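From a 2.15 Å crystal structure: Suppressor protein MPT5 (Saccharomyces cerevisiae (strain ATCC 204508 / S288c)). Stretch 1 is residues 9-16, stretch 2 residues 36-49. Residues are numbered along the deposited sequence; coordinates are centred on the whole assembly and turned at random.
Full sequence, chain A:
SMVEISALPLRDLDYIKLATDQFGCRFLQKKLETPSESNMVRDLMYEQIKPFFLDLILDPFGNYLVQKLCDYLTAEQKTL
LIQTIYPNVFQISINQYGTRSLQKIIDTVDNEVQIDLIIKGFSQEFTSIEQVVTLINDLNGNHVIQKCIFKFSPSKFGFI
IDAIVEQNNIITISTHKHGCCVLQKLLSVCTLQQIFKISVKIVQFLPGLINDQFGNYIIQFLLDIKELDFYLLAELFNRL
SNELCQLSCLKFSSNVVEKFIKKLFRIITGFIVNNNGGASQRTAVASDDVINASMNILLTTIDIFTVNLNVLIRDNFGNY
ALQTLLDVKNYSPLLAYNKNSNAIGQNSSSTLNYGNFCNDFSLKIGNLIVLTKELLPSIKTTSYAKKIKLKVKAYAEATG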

# COMPACT_ATOMS: atom_id res chain seq x y z
N PRO A 9 7.61 37.00 -35.26
CA PRO A 9 6.21 36.59 -35.14
C PRO A 9 6.12 35.11 -34.79
O PRO A 9 6.97 34.33 -35.24
CB PRO A 9 5.65 36.84 -36.55
CG PRO A 9 6.84 36.92 -37.45
CD PRO A 9 7.95 37.48 -36.61
N LEU A 10 5.12 34.73 -34.00
CA LEU A 10 4.97 33.35 -33.53
C LEU A 10 4.80 32.38 -34.70
O LEU A 10 5.15 31.20 -34.61
CB LEU A 10 3.78 33.25 -32.58
CG LEU A 10 3.86 34.12 -31.33
CD1 LEU A 10 2.62 33.99 -30.47
CD2 LEU A 10 5.09 33.77 -30.52
N ARG A 11 4.27 32.91 -35.80
CA ARG A 11 4.01 32.16 -37.02
C ARG A 11 5.29 31.58 -37.63
O ARG A 11 5.25 30.59 -38.37
CB ARG A 11 3.36 33.11 -38.03
CG ARG A 11 2.23 32.52 -38.86
CD ARG A 11 1.78 33.53 -39.90
NE ARG A 11 2.92 34.09 -40.61
CZ ARG A 11 3.42 33.60 -41.74
NH1 ARG A 11 2.87 32.53 -42.30
NH2 ARG A 11 4.47 34.18 -42.32
N ASP A 12 6.43 32.19 -37.31
CA ASP A 12 7.70 31.85 -37.96
C ASP A 12 8.72 31.19 -37.02
O ASP A 12 9.87 30.98 -37.41
CB ASP A 12 8.32 33.09 -38.59
CG ASP A 12 7.48 33.65 -39.72
OD1 ASP A 12 7.05 32.87 -40.59
OD2 ASP A 12 7.25 34.88 -39.74
N LEU A 13 8.30 30.87 -35.81
CA LEU A 13 9.18 30.21 -34.85
C LEU A 13 9.41 28.74 -35.21
O LEU A 13 8.50 28.07 -35.71
CB LEU A 13 8.61 30.30 -33.43
CG LEU A 13 8.59 31.69 -32.80
CD1 LEU A 13 8.05 31.63 -31.38
CD2 LEU A 13 9.99 32.30 -32.81
N ASP A 14 10.62 28.24 -34.97
CA ASP A 14 10.91 26.83 -35.15
C ASP A 14 10.64 26.10 -33.84
O ASP A 14 11.54 25.93 -33.01
CB ASP A 14 12.36 26.62 -35.59
CG ASP A 14 12.59 25.25 -36.22
OD1 ASP A 14 11.74 24.36 -36.04
OD2 ASP A 14 13.63 25.08 -36.89
N TYR A 15 9.40 25.66 -33.66
CA TYR A 15 8.94 25.15 -32.38
C TYR A 15 9.63 23.87 -31.91
O TYR A 15 9.91 23.72 -30.72
CB TYR A 15 7.41 25.00 -32.38
CG TYR A 15 6.72 26.34 -32.38
CD1 TYR A 15 6.55 27.05 -31.20
CD2 TYR A 15 6.26 26.91 -33.56
CE1 TYR A 15 5.94 28.29 -31.19
CE2 TYR A 15 5.64 28.15 -33.56
CZ TYR A 15 5.48 28.83 -32.37
OH TYR A 15 4.87 30.06 -32.36
N ILE A 16 9.91 22.94 -32.83
CA ILE A 16 10.55 21.69 -32.42
C ILE A 16 11.98 21.93 -31.92
O ILE A 16 12.43 21.27 -30.98
CB ILE A 16 10.51 20.61 -33.53
CG1 ILE A 16 10.91 19.25 -32.97
CG2 ILE A 16 11.40 20.99 -34.72
CD1 ILE A 16 10.08 18.82 -31.78
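Stretch 2, residues 36-49: SESNMVRDLMYEQI

A single aromatic side chain can organise the packing of a helix against a segment that changes from a short 3-10 turn to the start of another helix, and this contact in MPT5 is a clear example. Tyr15 points toward stretch 2 and enters as a knob into a hole formed by Val41, Leu44, Met45 and Gln48, residues that recur on one side of the helix spanning 38-49. The backbone of that helix passes over one face of the ring: CA of Met45 stands 4.0 Å from the centroid of the Tyr15 ring, 17° off its normal, a CH-pi contact. Aliphatic atoms fill in around it, with Tyr15 CD1 3.9 Å from Met45 CB, Tyr15 CE1 3.9 Å from Val41 CG2 and Tyr15 CE2 4.0 Å from Leu44 CB.

The phenol oxygen would be an awkward group to bury, but its need is met within stretch 1. Tyr15 OH donates to Leu10 O at 2.5 Å, which ties the helical start at 15 back to the 3-10 segment 10-12, and both side chains pack on the helix. Leu10, chi1 m and chi2 t, continues the apolar surface: its CB lies 3.8 Å from Leu44 CD1, while its CD1 lies 4.0 Å from Val41 CB and 3.5 Å from Met40 CE. The side chain of Met40 sets out sideways, yet its end comes nearer to Leu10.

The two stretches run in the same general direction, as the nearest CA pairs advance together: Leu10 with Val41 (CA to CA 6.5 Å), Arg11 with Leu44 (CA to CA 6.9 Å), Tyr15 with Met45 (CA to CA 5.8 Å) and Ile16 with Ile49 (CA to CA 5.7 Å). At the later end Ile49 closes the apolar surface, its CG2 4.1 Å from Tyr15 CB and 4.5 Å from Ile16 CD1. At the earlier end Glu37 reaches in, with OE1 3.3 Å from Leu10 CD1, a contact of packing.

Polarity gathers around Gln48. Its OE1 lies at the edge of the Tyr15 ring, 3.4 Å from Tyr15 CD2, and accepts a weak hydrogen bond from Tyr15 N, also at 3.4 Å. A water adds a second link: it donates to Gln48 OE1 at 2.8 Å and to Asp14 OD1 at 2.5 Å, and accepts from Ile16 N at 3.1 Å. Asp14 occupies the N-cap position, but its side chain makes no capping bond; its OD1 is joined to Gln48 OE1 through the water. The principle is familiar: apolar packing supplies the fit, and a few polar atoms finish its border.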

# COMPACT_ATOMS: atom_id res chain seq x y z
N SER A 36 -2.83 36.96 -23.95
CA SER A 36 -3.06 37.47 -25.30
C SER A 36 -2.59 36.50 -26.38
O SER A 36 -3.18 36.44 -27.47
CB SER A 36 -2.37 38.82 -25.48
OG SER A 36 -0.96 38.69 -25.44
N GLU A 37 -1.54 35.74 -26.09
CA GLU A 37 -0.90 34.90 -27.10
C GLU A 37 -1.03 33.41 -26.84
O GLU A 37 -0.62 32.60 -27.67
CB GLU A 37 0.58 35.28 -27.25
CG GLU A 37 0.82 36.75 -27.58
CD GLU A 37 2.29 37.06 -27.80
OE1 GLU A 37 2.77 36.91 -28.94
OE2 GLU A 37 2.97 37.45 -26.82
N SER A 38 -1.59 33.06 -25.69
CA SER A 38 -1.67 31.66 -25.25
C SER A 38 -2.26 30.71 -26.30
O SER A 38 -1.59 29.78 -26.73
CB SER A 38 -2.45 31.54 -23.94
OG SER A 38 -2.45 30.21 -23.47
N ASN A 39 -3.50 30.97 -26.70
CA ASN A 39 -4.17 30.14 -27.69
C ASN A 39 -3.41 30.02 -29.00
O ASN A 39 -3.30 28.93 -29.57
CB ASN A 39 -5.59 30.65 -27.95
CG ASN A 39 -6.56 30.30 -26.83
OD1 ASN A 39 -6.29 29.43 -26.01
ND2 ASN A 39 -7.70 30.99 -26.81
N MET A 40 -2.88 31.14 -29.49
CA MET A 40 -2.19 31.14 -30.78
C MET A 40 -0.86 30.40 -30.73
O MET A 40 -0.55 29.62 -31.64
CB MET A 40 -1.99 32.56 -31.30
CG MET A 40 -1.50 32.60 -32.74
SD MET A 40 -1.45 34.27 -33.39
CE MET A 40 -0.25 35.00 -32.27
N VAL A 41 -0.07 30.62 -29.69
CA VAL A 41 1.20 29.92 -29.56
C VAL A 41 0.95 28.43 -29.32
O VAL A 41 1.74 27.59 -29.74
CB VAL A 41 2.13 30.52 -28.47
CG1 VAL A 41 1.75 30.01 -27.08
CG2 VAL A 41 3.58 30.18 -28.77
N ARG A 42 -0.16 28.11 -28.67
CA ARG A 42 -0.53 26.73 -28.39
C ARG A 42 -0.82 26.00 -29.69
O ARG A 42 -0.26 24.93 -29.97
CB ARG A 42 -1.76 26.68 -27.47
CG ARG A 42 -2.27 25.27 -27.16
CD ARG A 42 -3.68 25.32 -26.57
NE ARG A 42 -4.63 25.86 -27.52
CZ ARG A 42 -5.85 26.30 -27.21
NH1 ARG A 42 -6.27 26.26 -25.95
NH2 ARG A 42 -6.64 26.79 -28.16
N ASP A 43 -1.70 26.59 -30.50
CA ASP A 43 -2.13 25.99 -31.75
C ASP A 43 -1.00 25.88 -32.77
O ASP A 43 -0.87 24.85 -33.45
CB ASP A 43 -3.31 26.79 -32.33
CG ASP A 43 -4.54 26.75 -31.44
OD1 ASP A 43 -4.64 25.83 -30.60
OD2 ASP A 43 -5.40 27.65 -31.57
N LEU A 44 -0.18 26.92 -32.89
CA LEU A 44 0.95 26.91 -33.81
C LEU A 44 1.97 25.83 -33.42
O LEU A 44 2.40 25.02 -34.25
CB LEU A 44 1.63 28.28 -33.85
CG LEU A 44 0.88 29.41 -34.57
CD1 LEU A 44 1.46 30.77 -34.22
CD2 LEU A 44 0.91 29.20 -36.07
N MET A 45 2.32 25.82 -32.14
CA MET A 45 3.25 24.86 -31.56
C MET A 45 2.78 23.43 -31.78
O MET A 45 3.56 22.56 -32.19
CB MET A 45 3.36 25.15 -30.07
CG MET A 45 4.32 24.31 -29.28
SD MET A 45 4.01 24.60 -27.53
CE MET A 45 4.01 26.39 -27.46
N TYR A 46 1.50 23.20 -31.51
CA TYR A 46 0.91 21.86 -31.54
C TYR A 46 1.09 21.17 -32.88
O TYR A 46 1.53 20.02 -32.93
CB TYR A 46 -0.58 21.95 -31.19
CG TYR A 46 -1.24 20.60 -30.98
CD1 TYR A 46 -1.26 20.01 -29.72
CD2 TYR A 46 -1.83 19.92 -32.03
CE1 TYR A 46 -1.85 18.79 -29.52
CE2 TYR A 46 -2.42 18.68 -31.84
CZ TYR A 46 -2.43 18.13 -30.58
OH TYR A 46 -3.01 16.90 -30.37
N GLU A 47 0.75 21.86 -33.96
CA GLU A 47 0.80 21.27 -35.30
C GLU A 47 2.22 20.88 -35.71
O GLU A 47 2.41 19.93 -36.47
CB GLU A 47 0.19 22.23 -36.33
CG GLU A 47 -1.30 22.44 -36.15
CD GLU A 47 -2.09 21.15 -36.24
OE1 GLU A 47 -1.74 20.30 -37.08
OE2 GLU A 47 -3.06 20.99 -35.47
N GLN A 48 3.21 21.62 -35.20
CA GLN A 48 4.60 21.36 -35.55
C GLN A 48 5.27 20.28 -34.69
O GLN A 48 6.17 19.59 -35.15
CB GLN A 48 5.42 22.65 -35.51
CG GLN A 48 5.08 23.66 -36.63
CD GLN A 48 6.04 24.84 -36.67
OE1 GLN A 48 7.13 24.79 -36.09
NE2 GLN A 48 5.64 25.90 -37.35
N ILE A 49 4.81 20.14 -33.45
CA ILE A 49 5.47 19.21 -32.53
C ILE A 49 4.75 17.86 -32.41
O ILE A 49 5.31 16.91 -31.85
CB ILE A 49 5.66 19.82 -31.12
CG1 ILE A 49 4.32 19.93 -30.39
CG2 ILE A 49 6.35 21.18 -31.21
CD1 ILE A 49 4.44 20.48 -28.98
O HOH W 1 9.44 23.31 -35.85